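Long-range contact in peptidoglycan DD-endopeptidase ShyB (Vibrio cholerae, PDB 2GU1), which cleaves the peptide cross-links between adjacent peptidoglycan strands as a zinc-dependent endopeptidase, probably making room for new glycans as the cell wall expands: residues Gln33-Asp46 with Val255-Val267. Residues are numbered along the deposited sequence; the frame is centred on the assembly and turned at random.
Sequences QKILSVDLDHLQLD and VVRKHPYAGNYLV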
loop_
_atom_site.group_PDB
_atom_site.type_symbol
_atom_site.label_atom_id
_atom_site.label_comp_id
_atom_site.label_asym_id
_atom_site.label_seq_id
_atom_site.Cartn_x
_atom_site.Cartn_y
_atom_site.Cartn_z
ATOM N N GLN A 33 -22.316 -1.868 -6.036
ATOM C CA GLN A 33 -22.006 -3.173 -5.438
ATOM C C GLN A 33 -21.209 -4.113 -6.348
ATOM O O GLN A 33 -20.400 -4.915 -5.871
ATOM C CB GLN A 33 -23.296 -3.878 -4.985
ATOM C CG GLN A 33 -24.002 -3.194 -3.822
ATOM C CD GLN A 33 -23.018 -2.533 -2.878
ATOM O OE1 GLN A 33 -22.786 -1.325 -2.950
ATOM N NE2 GLN A 33 -22.409 -3.327 -2.004
ATOM N N LYS A 34 -21.433 -4.033 -7.655
ATOM C CA LYS A 34 -20.692 -4.891 -8.572
ATOM C C LYS A 34 -19.233 -4.444 -8.658
ATOM O O LYS A 34 -18.324 -5.269 -8.837
ATOM C CB LYS A 34 -21.329 -4.885 -9.967
ATOM C CG LYS A 34 -22.699 -5.568 -10.033
ATOM C CD LYS A 34 -22.692 -6.924 -9.306
ATOM C CE LYS A 34 -21.578 -7.857 -9.804
ATOM N NZ LYS A 34 -21.353 -9.034 -8.897
ATOM N N ILE A 35 -19.013 -3.136 -8.540
ATOM C CA ILE A 35 -17.662 -2.581 -8.584
ATOM C C ILE A 35 -16.932 -2.950 -7.288
ATOM O O ILE A 35 -15.780 -3.371 -7.313
ATOM C CB ILE A 35 -17.707 -1.043 -8.747
ATOM C CG1 ILE A 35 -18.253 -0.690 -10.138
ATOM C CG2 ILE A 35 -16.331 -0.439 -8.526
ATOM C CD1 ILE A 35 -17.454 -1.271 -11.290
ATOM N N LEU A 36 -17.619 -2.794 -6.161
ATOM C CA LEU A 36 -17.047 -3.125 -4.858
ATOM C C LEU A 36 -16.715 -4.616 -4.803
ATOM O O LEU A 36 -15.694 -5.024 -4.242
ATOM C CB LEU A 36 -18.045 -2.765 -3.753
ATOM C CG LEU A 36 -17.868 -1.434 -3.012
ATOM C CD1 LEU A 36 -17.343 -0.362 -3.935
ATOM C CD2 LEU A 36 -19.201 -1.036 -2.388
ATOM N N SER A 37 -17.583 -5.421 -5.406
ATOM C CA SER A 37 -17.407 -6.872 -5.444
ATOM C C SER A 37 -16.132 -7.306 -6.150
ATOM O O SER A 37 -15.380 -8.141 -5.641
ATOM C CB SER A 37 -18.602 -7.533 -6.132
ATOM O OG SER A 37 -18.449 -8.943 -6.141
ATOM N N VAL A 38 -15.884 -6.762 -7.333
ATOM C CA VAL A 38 -14.683 -7.147 -8.047
ATOM C C VAL A 38 -13.454 -6.528 -7.373
ATOM O O VAL A 38 -12.359 -7.088 -7.450
ATOM C CB VAL A 38 -14.755 -6.737 -9.548
ATOM C CG1 VAL A 38 -14.827 -5.229 -9.678
ATOM C CG2 VAL A 38 -13.549 -7.300 -10.304
ATOM N N ASP A 39 -13.634 -5.400 -6.682
ATOM C CA ASP A 39 -12.500 -4.758 -6.012
ATOM C C ASP A 39 -12.060 -5.436 -4.711
ATOM O O ASP A 39 -11.071 -5.030 -4.096
ATOM C CB ASP A 39 -12.784 -3.278 -5.735
ATOM C CG ASP A 39 -11.506 -2.443 -5.712
ATOM O OD1 ASP A 39 -10.633 -2.682 -6.581
ATOM O OD2 ASP A 39 -11.372 -1.553 -4.845
ATOM N N LEU A 40 -12.792 -6.460 -4.290
ATOM C CA LEU A 40 -12.432 -7.197 -3.081
ATOM C C LEU A 40 -11.001 -7.709 -3.198
ATOM O O LEU A 40 -10.229 -7.646 -2.249
ATOM C CB LEU A 40 -13.375 -8.391 -2.885
ATOM C CG LEU A 40 -12.930 -9.521 -1.938
ATOM C CD1 LEU A 40 -12.712 -8.977 -0.543
ATOM C CD2 LEU A 40 -13.999 -10.616 -1.928
ATOM N N ASP A 41 -10.649 -8.203 -4.377
ATOM C CA ASP A 41 -9.322 -8.760 -4.612
ATOM C C ASP A 41 -8.214 -7.772 -4.948
ATOM O O ASP A 41 -7.074 -8.177 -5.189
ATOM C CB ASP A 41 -9.419 -9.806 -5.714
ATOM C CG ASP A 41 -10.339 -10.940 -5.335
ATOM O OD1 ASP A 41 -10.059 -11.590 -4.306
ATOM O OD2 ASP A 41 -11.341 -11.173 -6.040
ATOM N N HIS A 42 -8.527 -6.481 -4.934
ATOM C CA HIS A 42 -7.531 -5.477 -5.278
ATOM C C HIS A 42 -7.516 -4.312 -4.303
ATOM O O HIS A 42 -6.450 -3.774 -3.985
ATOM C CB HIS A 42 -7.816 -4.985 -6.695
ATOM C CG HIS A 42 -7.989 -6.097 -7.678
ATOM N ND1 HIS A 42 -6.926 -6.811 -8.189
ATOM C CD2 HIS A 42 -9.106 -6.671 -8.185
ATOM C CE1 HIS A 42 -7.379 -7.776 -8.966
ATOM N NE2 HIS A 42 -8.700 -7.713 -8.981
ATOM N N LEU A 43 -8.709 -3.940 -3.838
ATOM C CA LEU A 43 -8.918 -2.843 -2.893
ATOM C C LEU A 43 -8.192 -1.569 -3.326
ATOM O O LEU A 43 -7.500 -0.930 -2.532
ATOM C CB LEU A 43 -8.480 -3.262 -1.481
ATOM C CG LEU A 43 -9.230 -4.456 -0.865
ATOM C CD1 LEU A 43 -8.574 -4.850 0.436
ATOM C CD2 LEU A 43 -10.698 -4.100 -0.635
ATOM N N GLN A 44 -8.355 -1.219 -4.600
ATOM C CA GLN A 44 -7.735 -0.022 -5.165
ATOM C C GLN A 44 -8.626 1.208 -4.928
ATOM O O GLN A 44 -8.150 2.294 -4.614
ATOM C CB GLN A 44 -7.558 -0.191 -6.675
ATOM C CG GLN A 44 -6.864 -1.472 -7.119
ATOM C CD GLN A 44 -5.365 -1.329 -7.181
ATOM O OE1 GLN A 44 -4.718 -0.987 -6.194
ATOM N NE2 GLN A 44 -4.796 -1.595 -8.354
ATOM N N LEU A 45 -9.926 1.025 -5.089
ATOM C CA LEU A 45 -10.872 2.129 -4.955
ATOM C C LEU A 45 -11.027 2.732 -3.561
ATOM O O LEU A 45 -11.471 3.871 -3.426
ATOM C CB LEU A 45 -12.227 1.693 -5.520
ATOM C CG LEU A 45 -12.131 1.421 -7.033
ATOM C CD1 LEU A 45 -13.373 0.684 -7.519
ATOM C CD2 LEU A 45 -11.937 2.752 -7.789
ATOM N N ASP A 46 -10.648 1.991 -2.525
ATOM C CA ASP A 46 -10.756 2.516 -1.165
ATOM C C ASP A 46 -9.688 3.576 -0.889
ATOM O O ASP A 46 -9.829 4.389 0.027
ATOM C CB ASP A 46 -10.604 1.393 -0.141
ATOM C CG ASP A 46 -11.926 0.811 0.289
ATOM O OD1 ASP A 46 -11.917 -0.038 1.194
ATOM O OD2 ASP A 46 -12.975 1.195 -0.267
ATOM N N VAL A 255 -4.627 2.238 7.306
ATOM C CA VAL A 255 -6.003 2.046 6.869
ATOM C C VAL A 255 -6.800 1.164 7.827
ATOM O O VAL A 255 -6.319 0.125 8.274
ATOM C CB VAL A 255 -6.059 1.402 5.472
ATOM C CG1 VAL A 255 -7.502 1.196 5.046
ATOM C CG2 VAL A 255 -5.321 2.268 4.470
ATOM N N VAL A 256 -8.021 1.594 8.124
ATOM C CA VAL A 256 -8.932 0.874 9.014
ATOM C C VAL A 256 -10.320 1.063 8.421
ATOM O O VAL A 256 -10.944 2.104 8.631
ATOM C CB VAL A 256 -8.922 1.468 10.441
ATOM C CG1 VAL A 256 -9.898 0.714 11.330
ATOM C CG2 VAL A 256 -7.533 1.406 11.018
ATOM N N ARG A 257 -10.800 0.069 7.677
ATOM C CA ARG A 257 -12.105 0.171 7.036
ATOM C C ARG A 257 -13.039 -1.015 7.201
ATOM O O ARG A 257 -12.628 -2.119 7.565
ATOM C CB ARG A 257 -11.947 0.392 5.532
ATOM C CG ARG A 257 -11.174 1.623 5.134
ATOM C CD ARG A 257 -11.511 1.999 3.698
ATOM N NE ARG A 257 -10.576 2.980 3.156
ATOM C CZ ARG A 257 -10.303 4.148 3.726
ATOM N NH1 ARG A 257 -10.897 4.490 4.864
ATOM N NH2 ARG A 257 -9.430 4.972 3.160
ATOM N N LYS A 258 -14.311 -0.756 6.906
ATOM C CA LYS A 258 -15.349 -1.773 6.930
ATOM C C LYS A 258 -15.820 -1.818 5.478
ATOM O O LYS A 258 -16.525 -0.922 5.016
ATOM C CB LYS A 258 -16.512 -1.367 7.840
ATOM C CG LYS A 258 -17.439 -2.528 8.201
ATOM C CD LYS A 258 -18.001 -3.221 6.966
ATOM C CE LYS A 258 -18.303 -4.696 7.230
ATOM N NZ LYS A 258 -18.765 -5.413 6.000
ATOM N N HIS A 259 -15.424 -2.865 4.768
ATOM C CA HIS A 259 -15.767 -3.030 3.364
ATOM C C HIS A 259 -16.894 -4.051 3.208
ATOM O O HIS A 259 -16.910 -5.082 3.880
ATOM C CB HIS A 259 -14.509 -3.475 2.614
ATOM C CG HIS A 259 -14.633 -3.446 1.123
ATOM N ND1 HIS A 259 -15.306 -4.416 0.410
ATOM C CD2 HIS A 259 -14.129 -2.586 0.207
ATOM C CE1 HIS A 259 -15.205 -4.157 -0.881
ATOM N NE2 HIS A 259 -14.495 -3.052 -1.032
ATOM N N PRO A 260 -17.862 -3.770 2.321
ATOM C CA PRO A 260 -18.991 -4.682 2.102
ATOM C C PRO A 260 -18.569 -6.105 1.742
ATOM O O PRO A 260 -19.243 -7.075 2.106
ATOM C CB PRO A 260 -19.763 -4.016 0.959
ATOM C CG PRO A 260 -19.423 -2.558 1.113
ATOM C CD PRO A 260 -17.959 -2.585 1.450
ATOM N N TYR A 261 -17.452 -6.227 1.035
ATOM C CA TYR A 261 -16.974 -7.533 0.607
ATOM C C TYR A 261 -15.717 -8.021 1.317
ATOM O O TYR A 261 -15.586 -9.213 1.605
ATOM C CB TYR A 261 -16.776 -7.506 -0.907
ATOM C CG TYR A 261 -18.090 -7.289 -1.620
ATOM C CD1 TYR A 261 -18.950 -8.355 -1.870
ATOM C CD2 TYR A 261 -18.527 -6.001 -1.939
ATOM C CE1 TYR A 261 -20.216 -8.149 -2.409
ATOM C CE2 TYR A 261 -19.794 -5.783 -2.481
ATOM C CZ TYR A 261 -20.633 -6.860 -2.710
ATOM O OH TYR A 261 -21.897 -6.648 -3.217
ATOM N N ALA A 262 -14.799 -7.110 1.603
ATOM C CA ALA A 262 -13.570 -7.485 2.299
ATOM C C ALA A 262 -13.830 -7.479 3.803
ATOM O O ALA A 262 -12.966 -7.859 4.592
ATOM C CB ALA A 262 -12.450 -6.517 1.951
ATOM N N GLY A 263 -15.031 -7.056 4.184
ATOM C CA GLY A 263 -15.402 -6.992 5.591
ATOM C C GLY A 263 -14.516 -5.988 6.297
ATOM O O GLY A 263 -14.032 -5.041 5.669
ATOM N N ASN A 264 -14.309 -6.171 7.599
ATOM C CA ASN A 264 -13.434 -5.281 8.352
ATOM C C ASN A 264 -11.998 -5.604 7.945
ATOM O O ASN A 264 -11.588 -6.773 7.954
ATOM C CB ASN A 264 -13.586 -5.510 9.859
ATOM C CG ASN A 264 -14.959 -5.139 10.369
ATOM O OD1 ASN A 264 -15.407 -4.008 10.200
ATOM N ND2 ASN A 264 -15.635 -6.090 11.006
ATOM N N TYR A 265 -11.228 -4.587 7.568
ATOM C CA TYR A 265 -9.854 -4.858 7.186
ATOM C C TYR A 265 -8.904 -3.773 7.630
ATOM O O TYR A 265 -9.306 -2.646 7.957
ATOM C CB TYR A 265 -9.746 -5.153 5.672
ATOM C CG TYR A 265 -9.715 -3.965 4.734
ATOM C CD1 TYR A 265 -8.508 -3.350 4.394
ATOM C CD2 TYR A 265 -10.883 -3.503 4.132
ATOM C CE1 TYR A 265 -8.465 -2.307 3.459
ATOM C CE2 TYR A 265 -10.852 -2.461 3.197
ATOM C CZ TYR A 265 -9.644 -1.874 2.860
ATOM O OH TYR A 265 -9.607 -0.886 1.888
ATOM N N LEU A 266 -7.632 -4.131 7.662
ATOM C CA LEU A 266 -6.603 -3.230 8.135
ATOM C C LEU A 266 -5.406 -3.288 7.197
ATOM O O LEU A 266 -5.149 -4.313 6.565
ATOM C CB LEU A 266 -6.191 -3.699 9.536
ATOM C CG LEU A 266 -5.533 -2.839 10.609
ATOM C CD1 LEU A 266 -6.467 -1.711 11.032
ATOM C CD2 LEU A 266 -5.220 -3.733 11.805
ATOM N N VAL A 267 -4.670 -2.188 7.120
ATOM C CA VAL A 267 -3.475 -2.133 6.293
ATOM C C VAL A 267 -2.391 -1.456 7.113
ATOM O O VAL A 267 -2.616 -0.401 7.711
ATOM C CB VAL A 267 -3.688 -1.315 5.000
ATOM C CG1 VAL A 267 -2.369 -1.239 4.224
ATOM C CG2 VAL A 267 -4.776 -1.964 4.141
HETATM O O HOH W 1 -13.421 -1.225 -2.954
HETATM O O HOH W 2 -7.167 -0.230 0.135
#
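Three aromatic rings of 255-267 meet the segment 33-46: Tyr261 has CA of Ser37 over one face; His259 lies between CD2 of Leu43 on one face and CD of its own neighbour Pro260 on the opposite one, with Leu36 O and Asp46 OD1 at its edge; and Tyr265 carries CD1 of Leu43 on a face and OD1 of Asp46 at its edge. The rings belong to a beta hairpin of the M23 peptidase domain, strands 251-259 and 265-269 with the turn between them, docked against the end of helix 29-38 and the loop after it in the LysM-like domain. The CH-pi contact of Ser37 CA is nearly central, 3.8 Å from the Tyr261 centroid and 12° off the normal; CB of Leu36 packs on CE2 of the same ring. Gln33, bent at its second torsion, brings NE2 to within 3.6 Å of Tyr261 CE2, amide and ring planes 26° apart. Leu43 forks between two rings, CD1 lying 4.0 Å from the Tyr265 centroid while CD2 turns to His259 and the methyl of Ala262. The His259 ring is held at both nitrogens: ND1 accepts from the backbone N of Tyr261, slightly tilted from the ring plane, and from that of Ala262, well out of it, tying the turn together, and NE2 reaches Asp39 OD2 through a water. Leu40 lays CD1 against Ala262, 3.3 Å from its CA; its side chain lies about 8 Å from the catalytic zinc ion, so the interdomain contact runs close to the active site. Arg257 adds a weak bond from NH2 to Asp46 O and a long salt bridge from NE to OD1, the carboxylate and guanidinium planes almost perpendicular. With its ring nearly coplanar with that carboxylate, Tyr265 donates its hydroxyl, OH to Asp46 OD1 2.6 Å, into the anti lone pair.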